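Local coordinates for peptidoglycan-recognition protein (Apis mellifera, PDB 5XZ3), which probably recognises bacterial peptidoglycan in honeybee innate immunity, as a PGRP-SA built on the N-acetylmuramoyl-L-alanine amidase fold, at residues A[70-75]-A[104-109]. Residues are numbered along the deposited sequence; the frame is centred on the assembly and turned at random.
Sequences IGYSFL and SIAFIG
Phe74 and Leu75 pair in parallel with Ile105 and Ala106, Phe74 N donating to Ser104 O at 3.0 Å and the Phe74 O receiving Ala106 N at 2.9 Å. Just ahead of strand 74-76, Ser73 exchanges reciprocal side-chain-to-backbone bonds with Ser104 of strand 102-107: Ser104 N donates to Ser73 OG at 2.9 Å, nearly straight (166°), and Ser73 N donates to Ser104 OG at 3.1 Å. Each hydroxyl oxygen thus accepts the backbone N-H of the other serine; chi1 of 56° turns the Ser104 OG between its own N and carbonyl carbon, where it meets Ser73 N. The pairing joins two inner strands of the mixed sheet of the PGRP/amidase domain. On one side of it Phe74 and Ile105 pack on Leu127 of helix 118-133. On the other, the methyl of Ala106 sits over a face of the Tyr72 ring, a CH-pi contact 3.7 Å from its centroid, while Ser104 OG lies at the ring edge; Tyr72 and Ala106 both touch Thr39. An alanine in place of Tyr72 would probably leave the Ala106 methyl without its aromatic cover and open a gap beside Thr39. Farther along, the end of the Ile108 side chain reaches Leu75, CD1 lying 3.9 Å from Leu75 CB.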
loop_
_atom_site.group_PDB
_atom_site.type_symbol
_atom_site.label_atom_id
_atom_site.label_comp_id
_atom_site.label_asym_id
_atom_site.label_seq_id
_atom_site.Cartn_x
_atom_site.Cartn_y
_atom_site.Cartn_z
ATOM N N ILE A 70 -1.519 -11.655 3.114
ATOM C CA ILE A 70 -1.610 -10.297 3.672
ATOM C C ILE A 70 -2.428 -9.472 2.665
ATOM O O ILE A 70 -2.263 -9.623 1.429
ATOM C CB ILE A 70 -0.233 -9.663 3.991
ATOM C CG1 ILE A 70 -0.424 -8.311 4.728
ATOM C CG2 ILE A 70 0.648 -9.601 2.734
ATOM C CD1 ILE A 70 0.774 -7.765 5.485
ATOM N N GLY A 71 -3.354 -8.673 3.184
ATOM C CA GLY A 71 -4.370 -8.022 2.352
ATOM C C GLY A 71 -3.884 -6.825 1.551
ATOM O O GLY A 71 -4.511 -6.453 0.544
ATOM N N TYR A 72 -2.779 -6.215 1.992
ATOM C CA TYR A 72 -2.279 -4.978 1.368
ATOM C C TYR A 72 -1.223 -5.233 0.299
ATOM O O TYR A 72 -0.380 -6.113 0.468
ATOM C CB TYR A 72 -1.697 -4.049 2.433
ATOM C CG TYR A 72 -2.659 -3.640 3.522
ATOM C CD1 TYR A 72 -3.787 -2.859 3.230
ATOM C CD2 TYR A 72 -2.429 -4.000 4.861
ATOM C CE1 TYR A 72 -4.647 -2.437 4.229
ATOM C CE2 TYR A 72 -3.300 -3.587 5.880
ATOM C CZ TYR A 72 -4.407 -2.817 5.548
ATOM O OH TYR A 72 -5.277 -2.391 6.534
ATOM N N SER A 73 -1.250 -4.460 -0.794
ATOM C CA SER A 73 -0.275 -4.671 -1.885
ATOM C C SER A 73 1.126 -4.259 -1.476
ATOM O O SER A 73 2.084 -5.032 -1.656
ATOM C CB SER A 73 -0.697 -3.956 -3.176
ATOM O OG SER A 73 -2.066 -4.199 -3.395
ATOM N N PHE A 74 1.223 -3.057 -0.901
ATOM C CA PHE A 74 2.460 -2.522 -0.339
ATOM C C PHE A 74 2.196 -1.823 0.981
ATOM O O PHE A 74 1.103 -1.288 1.204
ATOM C CB PHE A 74 3.112 -1.545 -1.313
ATOM C CG PHE A 74 3.537 -2.170 -2.603
ATOM C CD1 PHE A 74 4.775 -2.827 -2.701
ATOM C CD2 PHE A 74 2.692 -2.145 -3.717
ATOM C CE1 PHE A 74 5.177 -3.440 -3.900
ATOM C CE2 PHE A 74 3.091 -2.755 -4.909
ATOM C CZ PHE A 74 4.336 -3.387 -4.999
ATOM N N LEU A 75 3.206 -1.799 1.845
ATOM C CA LEU A 75 3.082 -1.103 3.134
ATOM C C LEU A 75 4.225 -0.096 3.248
ATOM O O LEU A 75 5.310 -0.324 2.723
ATOM C CB LEU A 75 3.069 -2.088 4.313
ATOM C CG LEU A 75 1.888 -3.077 4.296
ATOM C CD1 LEU A 75 2.340 -4.382 3.645
ATOM C CD2 LEU A 75 1.370 -3.343 5.700
ATOM N N SER A 104 -3.186 -1.552 -3.266
ATOM C CA SER A 104 -3.296 -0.684 -2.111
ATOM C C SER A 104 -1.925 -0.318 -1.570
ATOM O O SER A 104 -0.973 -1.112 -1.652
ATOM C CB SER A 104 -4.169 -1.307 -1.027
ATOM O OG SER A 104 -3.676 -2.597 -0.636
ATOM N N ILE A 105 -1.816 0.904 -1.045
ATOM C CA ILE A 105 -0.597 1.338 -0.374
ATOM C C ILE A 105 -1.035 1.679 1.049
ATOM O O ILE A 105 -1.835 2.604 1.253
ATOM C CB ILE A 105 0.064 2.549 -1.060
ATOM C CG1 ILE A 105 0.440 2.206 -2.531
ATOM C CG2 ILE A 105 1.281 3.015 -0.252
ATOM C CD1 ILE A 105 1.024 3.347 -3.362
ATOM N N ALA A 106 -0.541 0.905 2.011
ATOM C CA ALA A 106 -0.992 1.057 3.378
ATOM C C ALA A 106 0.115 1.679 4.207
ATOM O O ALA A 106 1.183 1.092 4.386
ATOM C CB ALA A 106 -1.445 -0.278 3.985
ATOM N N PHE A 107 -0.169 2.868 4.731
ATOM C CA PHE A 107 0.725 3.561 5.652
ATOM C C PHE A 107 0.539 2.928 7.030
ATOM O O PHE A 107 -0.577 2.870 7.539
ATOM C CB PHE A 107 0.342 5.048 5.724
ATOM C CG PHE A 107 0.789 5.865 4.539
ATOM C CD1 PHE A 107 0.206 5.691 3.271
ATOM C CD2 PHE A 107 1.767 6.856 4.701
ATOM C CE1 PHE A 107 0.619 6.474 2.186
ATOM C CE2 PHE A 107 2.182 7.630 3.625
ATOM C CZ PHE A 107 1.603 7.441 2.368
ATOM N N ILE A 108 1.628 2.448 7.617
ATOM C CA ILE A 108 1.567 1.745 8.905
ATOM C C ILE A 108 1.375 2.787 10.011
ATOM O O ILE A 108 2.236 3.599 10.255
ATOM C CB ILE A 108 2.815 0.854 9.132
ATOM C CG1 ILE A 108 2.857 -0.276 8.078
ATOM C CG2 ILE A 108 2.827 0.259 10.546
ATOM C CD1 ILE A 108 4.244 -0.855 7.862
ATOM N N GLY A 109 0.205 2.769 10.630
ATOM C CA GLY A 109 -0.094 3.681 11.713
ATOM C C GLY A 109 -1.526 4.112 11.640
ATOM O O GLY A 109 -2.324 3.534 10.886
#